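Local coordinates for protein D-alanyl-lipoteichoic acid synthetase (Streptococcus pneumoniae, PDB 3BMA) that probably takes part in the D-alanylation of lipoteichoic acid during cell-wall biogenesis, as a membrane-associated member of the DltD family, at residues C[60-71]-C[360-369]. The protein carries 1 engineered substitution. Numbering follows the deposited sequence.
Sequences PAVLAEKYNRSY and FDKAVDPFLS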
ATOM      1  N   PRO C  60     -10.809  41.150  24.995  1.00 39.60           N
ATOM      2  CA  PRO C  60      -9.961  41.367  23.807  1.00 40.08           C
ATOM      3  C   PRO C  60     -10.664  41.233  22.450  1.00 43.29           C
ATOM      4  O   PRO C  60     -10.272  41.899  21.487  1.00 46.28           O
ATOM      5  CB  PRO C  60      -8.867  40.297  23.946  1.00 39.46           C
ATOM      6  CG  PRO C  60      -9.358  39.350  24.991  1.00 39.92           C
ATOM      7  CD  PRO C  60     -10.204  40.161  25.901  1.00 36.28           C
ATOM      8  N   ALA C  61     -11.684  40.382  22.384  1.00 44.44           N
ATOM      9  CA  ALA C  61     -12.486  40.211  21.176  1.00 41.33           C
ATOM     10  C   ALA C  61     -13.389  41.418  20.912  1.00 42.38           C
ATOM     11  O   ALA C  61     -13.645  41.765  19.759  1.00 43.22           O
ATOM     12  CB  ALA C  61     -13.312  38.948  21.278  1.00 42.22           C
ATOM     13  N   VAL C  62     -13.868  42.044  21.986  1.00 43.02           N
ATOM     14  CA  VAL C  62     -14.750  43.212  21.901  1.00 46.37           C
ATOM     15  C   VAL C  62     -13.967  44.471  21.505  1.00 48.11           C
ATOM     16  O   VAL C  62     -14.385  45.212  20.608  1.00 54.03           O
ATOM     17  CB  VAL C  62     -15.528  43.423  23.230  1.00 44.91           C
ATOM     18  CG1 VAL C  62     -16.347  44.704  23.200  1.00 49.54           C
ATOM     19  CG2 VAL C  62     -16.431  42.232  23.504  1.00 46.00           C
ATOM     20  N   LEU C  63     -12.825  44.685  22.158  1.00 47.58           N
ATOM     21  CA  LEU C  63     -11.956  45.835  21.895  1.00 45.92           C
ATOM     22  C   LEU C  63     -11.388  45.861  20.478  1.00 47.27           C
ATOM     23  O   LEU C  63     -11.219  46.934  19.902  1.00 50.26           O
ATOM     24  CB  LEU C  63     -10.802  45.896  22.904  1.00 45.82           C
ATOM     25  CG  LEU C  63     -11.090  46.021  24.405  1.00 44.36           C
ATOM     26  CD1 LEU C  63      -9.778  46.057  25.172  1.00 43.97           C
ATOM     27  CD2 LEU C  63     -11.934  47.246  24.733  1.00 44.21           C
ATOM     28  N   ALA C  64     -11.099  44.684  19.923  1.00 45.91           N
ATOM     29  CA  ALA C  64     -10.575  44.585  18.557  1.00 44.18           C
ATOM     30  C   ALA C  64     -11.613  44.931  17.486  1.00 43.95           C
ATOM     31  O   ALA C  64     -11.261  45.432  16.414  1.00 45.23           O
ATOM     32  CB  ALA C  64      -9.993  43.203  18.306  1.00 35.09           C
ATOM     33  N   GLU C  65     -12.884  44.670  17.785  1.00 46.30           N
ATOM     34  CA  GLU C  65     -13.966  44.853  16.821  1.00 49.87           C
ATOM     35  C   GLU C  65     -14.466  46.298  16.732  1.00 55.73           C
ATOM     36  O   GLU C  65     -14.567  46.850  15.630  1.00 56.30           O
ATOM     37  CB  GLU C  65     -15.124  43.888  17.112  1.00 48.48           C
ATOM     38  CG  GLU C  65     -16.243  43.888  16.063  1.00 49.97           C
ATOM     39  CD  GLU C  65     -15.740  43.649  14.644  1.00 56.00           C
ATOM     40  OE1 GLU C  65     -16.113  44.439  13.752  1.00 57.55           O
ATOM     41  OE2 GLU C  65     -14.974  42.684  14.420  1.00 54.56           O
ATOM     42  N   LYS C  66     -14.784  46.895  17.884  1.00 59.86           N
ATOM     43  CA  LYS C  66     -15.236  48.289  17.949  1.00 60.02           C
ATOM     44  C   LYS C  66     -14.171  49.234  17.399  1.00 60.15           C
ATOM     45  O   LYS C  66     -14.464  50.084  16.556  1.00 64.43           O
ATOM     46  CB  LYS C  66     -15.653  48.667  19.387  1.00 59.14           C
ATOM     47  CG  LYS C  66     -15.637  50.173  19.772  1.00 62.96           C
ATOM     48  CD  LYS C  66     -16.527  51.091  18.905  1.00 69.74           C
ATOM     49  CE  LYS C  66     -18.009  50.906  19.149  1.00 67.57           C
ATOM     50  NZ  LYS C  66     -18.441  51.592  20.392  1.00 66.79           N
ATOM     51  N   TYR C  67     -12.934  49.051  17.847  1.00 59.88           N
ATOM     52  CA  TYR C  67     -11.860  49.981  17.511  1.00 58.08           C
ATOM     53  C   TYR C  67     -11.096  49.624  16.232  1.00 59.08           C
ATOM     54  O   TYR C  67     -10.082  50.259  15.922  1.00 63.59           O
ATOM     55  CB  TYR C  67     -10.934  50.178  18.719  1.00 56.69           C
ATOM     56  CG  TYR C  67     -11.688  50.658  19.943  1.00 54.31           C
ATOM     57  CD1 TYR C  67     -12.257  51.932  19.977  1.00 53.41           C
ATOM     58  CD2 TYR C  67     -11.858  49.834  21.052  1.00 45.26           C
ATOM     59  CE1 TYR C  67     -12.964  52.376  21.088  1.00 51.37           C
ATOM     60  CE2 TYR C  67     -12.563  50.268  22.171  1.00 56.44           C
ATOM     61  CZ  TYR C  67     -13.113  51.541  22.181  1.00 56.00           C
ATOM     62  OH  TYR C  67     -13.809  51.976  23.284  1.00 57.99           O
ATOM     63  N   ASN C  68     -11.609  48.628  15.501  1.00 55.50           N
ATOM     64  CA  ASN C  68     -11.115  48.225  14.173  1.00 54.68           C
ATOM     65  C   ASN C  68      -9.594  48.052  14.123  1.00 49.43           C
ATOM     66  O   ASN C  68      -8.896  48.686  13.323  1.00 49.40           O
ATOM     67  CB  ASN C  68     -11.623  49.197  13.086  1.00 55.91           C
ATOM     68  CG  ASN C  68     -11.430  48.664  11.665  1.00 66.83           C
ATOM     69  OD1 ASN C  68     -11.270  47.460  11.448  1.00 68.90           O
ATOM     70  ND2 ASN C  68     -11.443  49.569  10.692  1.00 73.23           N
ATOM     71  N   ARG C  69      -9.090  47.192  15.003  1.00 45.77           N
ATOM     72  CA  ARG C  69      -7.649  47.005  15.166  1.00 41.77           C
ATOM     73  C   ARG C  69      -7.015  46.272  13.985  1.00 38.44           C
ATOM     74  O   ARG C  69      -7.718  45.722  13.137  1.00 38.56           O
ATOM     75  CB  ARG C  69      -7.353  46.294  16.490  1.00 40.26           C
ATOM     76  CG  ARG C  69      -7.757  47.114  17.704  1.00 42.09           C
ATOM     77  CD  ARG C  69      -7.271  46.501  18.991  1.00 38.33           C
ATOM     78  NE  ARG C  69      -7.352  47.458  20.091  1.00 43.99           N
ATOM     79  CZ  ARG C  69      -7.041  47.182  21.355  1.00 41.08           C
ATOM     80  NH1 ARG C  69      -6.626  45.972  21.696  1.00 45.27           N
ATOM     81  NH2 ARG C  69      -7.144  48.121  22.280  1.00 45.23           N
ATOM     82  N   SER C  70      -5.685  46.268  13.937  1.00 40.84           N
ATOM     83  CA  SER C  70      -4.940  45.599  12.865  1.00 42.26           C
ATOM     84  C   SER C  70      -4.929  44.067  12.999  1.00 40.75           C
ATOM     85  O   SER C  70      -4.256  43.373  12.230  1.00 45.17           O
ATOM     86  CB  SER C  70      -3.509  46.147  12.784  1.00 42.84           C
ATOM     87  OG  SER C  70      -2.846  46.056  14.035  1.00 49.28           O
ATOM     88  N   TYR C  71      -5.678  43.555  13.973  1.00 41.70           N
ATOM     89  CA  TYR C  71      -5.793  42.123  14.227  1.00 43.59           C
ATOM     90  C   TYR C  71      -7.137  41.778  14.869  1.00 41.62           C
ATOM     91  O   TYR C  71      -7.805  42.648  15.430  1.00 44.22           O
ATOM     92  CB  TYR C  71      -4.639  41.631  15.116  1.00 42.76           C
ATOM     93  CG  TYR C  71      -4.639  42.184  16.526  1.00 45.71           C
ATOM     94  CD1 TYR C  71      -3.928  43.342  16.840  1.00 41.56           C
ATOM     95  CD2 TYR C  71      -5.336  41.540  17.552  1.00 47.37           C
ATOM     96  CE1 TYR C  71      -3.926  43.856  18.135  1.00 43.18           C
ATOM     97  CE2 TYR C  71      -5.346  42.050  18.845  1.00 56.11           C
ATOM     98  CZ  TYR C  71      -4.634  43.204  19.130  1.00 49.19           C
ATOM     99  OH  TYR C  71      -4.637  43.705  20.412  1.00 52.20           O
ATOM    100  N   PHE C 360      -4.449  43.474  30.765  1.00 42.12           N
ATOM    101  CA  PHE C 360      -4.125  42.482  29.732  1.00 38.39           C
ATOM    102  C   PHE C 360      -3.861  43.189  28.400  1.00 40.36           C
ATOM    103  O   PHE C 360      -2.821  42.966  27.772  1.00 35.70           O
ATOM    104  CB  PHE C 360      -5.288  41.473  29.634  1.00 32.41           C
ATOM    105  CG  PHE C 360      -5.174  40.468  28.514  1.00 31.78           C
ATOM    106  CD1 PHE C 360      -4.574  39.232  28.733  1.00 32.02           C
ATOM    107  CD2 PHE C 360      -5.733  40.727  27.261  1.00 39.27           C
ATOM    108  CE1 PHE C 360      -4.497  38.285  27.709  1.00 36.51           C
ATOM    109  CE2 PHE C 360      -5.649  39.787  26.229  1.00 36.71           C
ATOM    110  CZ  PHE C 360      -5.030  38.563  26.458  1.00 26.15           C
ATOM    111  N   ASP C 361      -4.790  44.061  28.003  1.00 37.90           N
ATOM    112  CA  ASP C 361      -4.693  44.821  26.753  1.00 38.14           C
ATOM    113  C   ASP C 361      -3.450  45.716  26.659  1.00 39.42           C
ATOM    114  O   ASP C 361      -2.843  45.820  25.595  1.00 39.86           O
ATOM    115  CB  ASP C 361      -5.956  45.657  26.541  1.00 41.89           C
ATOM    116  CG  ASP C 361      -6.128  46.097  25.102  1.00 50.22           C
ATOM    117  OD1 ASP C 361      -5.956  45.260  24.193  1.00 56.56           O
ATOM    118  OD2 ASP C 361      -6.448  47.279  24.877  1.00 53.39           O
ATOM    119  N   LYS C 362      -3.064  46.332  27.777  1.00 42.27           N
ATOM    120  CA  LYS C 362      -1.910  47.240  27.829  1.00 44.24           C
ATOM    121  C   LYS C 362      -0.566  46.564  27.531  1.00 46.39           C
ATOM    122  O   LYS C 362       0.398  47.234  27.157  1.00 46.08           O
ATOM    123  CB  LYS C 362      -1.843  47.960  29.184  1.00 46.81           C
ATOM    124  CG  LYS C 362      -2.869  49.072  29.360  1.00 43.60           C
ATOM    125  CD  LYS C 362      -2.992  49.487  30.818  1.00 45.13           C
ATOM    126  CE  LYS C 362      -4.262  50.283  31.063  1.00 46.37           C
ATOM    127  NZ  LYS C 362      -4.604  50.367  32.509  1.00 53.15           N
ATOM    128  N   ALA C 363      -0.508  45.244  27.700  1.00 46.47           N
ATOM    129  CA  ALA C 363       0.691  44.480  27.373  1.00 45.47           C
ATOM    130  C   ALA C 363       0.551  43.766  26.031  1.00 46.70           C
ATOM    131  O   ALA C 363       1.533  43.598  25.302  1.00 47.06           O
ATOM    132  CB  ALA C 363       1.009  43.484  28.480  1.00 47.48           C
ATOM    133  N   VAL C 364      -0.676  43.363  25.707  1.00 43.51           N
ATOM    134  CA  VAL C 364      -0.938  42.531  24.531  1.00 42.39           C
ATOM    135  C   VAL C 364      -1.126  43.360  23.253  1.00 42.17           C
ATOM    136  O   VAL C 364      -0.483  43.079  22.238  1.00 44.40           O
ATOM    137  CB  VAL C 364      -2.116  41.540  24.786  1.00 41.47           C
ATOM    138  CG1 VAL C 364      -2.527  40.818  23.527  1.00 32.09           C
ATOM    139  CG2 VAL C 364      -1.719  40.524  25.842  1.00 39.09           C
ATOM    140  N   ASP C 365      -1.987  44.379  23.310  1.00 39.26           N
ATOM    141  CA  ASP C 365      -2.218  45.265  22.155  1.00 44.25           C
ATOM    142  C   ASP C 365      -0.955  45.898  21.532  1.00 45.06           C
ATOM    143  O   ASP C 365      -0.762  45.740  20.331  1.00 46.27           O
ATOM    144  CB  ASP C 365      -3.299  46.321  22.429  1.00 45.36           C
ATOM    145  CG  ASP C 365      -3.484  47.281  21.268  1.00 53.73           C
ATOM    146  OD1 ASP C 365      -4.021  46.860  20.219  1.00 54.74           O
ATOM    147  OD2 ASP C 365      -3.091  48.457  21.407  1.00 57.25           O
ATOM    148  N   PRO C 366      -0.086  46.580  22.333  1.00 43.41           N
ATOM    149  CA  PRO C 366       1.131  47.146  21.730  1.00 42.30           C
ATOM    150  C   PRO C 366       2.082  46.101  21.141  1.00 41.48           C
ATOM    151  O   PRO C 366       2.789  46.396  20.175  1.00 46.25           O
ATOM    152  CB  PRO C 366       1.814  47.845  22.912  1.00 42.99           C
ATOM    153  CG  PRO C 366       0.737  48.084  23.886  1.00 43.17           C
ATOM    154  CD  PRO C 366      -0.134  46.886  23.776  1.00 43.94           C
ATOM    155  N   PHE C 367       2.092  44.903  21.726  1.00 40.19           N
ATOM    156  CA  PHE C 367       2.896  43.781  21.237  1.00 38.18           C
ATOM    157  C   PHE C 367       2.402  43.271  19.878  1.00 35.18           C
ATOM    158  O   PHE C 367       3.198  43.064  18.961  1.00 38.33           O
ATOM    159  CB  PHE C 367       2.904  42.651  22.276  1.00 37.78           C
ATOM    160  CG  PHE C 367       3.576  41.386  21.810  1.00 34.85           C
ATOM    161  CD1 PHE C 367       4.959  41.313  21.705  1.00 35.99           C
ATOM    162  CD2 PHE C 367       2.823  40.257  21.501  1.00 31.51           C
ATOM    163  CE1 PHE C 367       5.580  40.138  21.285  1.00 36.93           C
ATOM    164  CE2 PHE C 367       3.435  39.084  21.078  1.00 23.20           C
ATOM    165  CZ  PHE C 367       4.815  39.023  20.973  1.00 33.04           C
ATOM    166  N   LEU C 368       1.090  43.080  19.759  1.00 33.58           N
ATOM    167  CA  LEU C 368       0.494  42.557  18.530  1.00 31.21           C
ATOM    168  C   LEU C 368       0.334  43.614  17.435  1.00 39.68           C
ATOM    169  O   LEU C 368       0.382  43.283  16.248  1.00 36.38           O
ATOM    170  CB  LEU C 368      -0.855  41.886  18.814  1.00 30.66           C
ATOM    171  CG  LEU C 368      -0.931  40.653  19.726  1.00 36.04           C
ATOM    172  CD1 LEU C 368      -2.371  40.192  19.837  1.00 36.81           C
ATOM    173  CD2 LEU C 368      -0.054  39.512  19.240  1.00 27.79           C
ATOM    174  N   SER C 369       0.142  44.876  17.829  1.00 40.70           N
ATOM    175  CA  SER C 369       0.015  45.989  16.871  1.00 40.97           C
ATOM    176  C   SER C 369       1.330  46.305  16.166  1.00 43.18           C
ATOM    177  O   SER C 369       1.329  46.839  15.054  1.00 47.95           O
ATOM    178  CB  SER C 369      -0.505  47.253  17.553  1.00 37.15           C
ATOM    179  OG  SER C 369      -1.743  47.009  18.194  1.00 38.29           O
TER
HETATM  180  O   HOH W   1      -4.081  47.457  16.864  1.00 35.83           O
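R69 meets D361 and D365 in a salt-bridge network that joins two neighbouring elements on one side of the parallel sheet of an SGNH-hydrolase-like fold: helix 60-66 with the loop leading into edge strand 72-76, and the C-terminal part of helix 355-369. The example illustrates how an arginine can serve two acidic residues one helical turn apart in different ways. Toward D361 the guanidinium is end-on and nearly coplanar with the carboxylate (8°): R69 NH1 reaches D361 OD1 at 2.7 Å and R69 NH2 reaches D361 OD2 at 2.8 Å, both on syn lone pairs, which fixes the group's rotation. D365 OD1 instead hangs 3.0 Å above the guanidinium plane, toward the rim near NH1, a purely electrostatic partner that probably stabilises the positive charge; L63 CB backs the opposite face. Packing is close on the sheet-facing side, where P60 meets F360 and Y71, its CG between backbone N and carbonyl carbon (chi1 66°), lays its ring over L368 CD1 in a CH-pi contact; F46 and V44 of strand 43-47 lie against this group. Toward solvent the fit relaxes: a water donates to S369 OG (2.7 Å) but only weakly engages S70 OG, and S369 OG itself donates to D365 O.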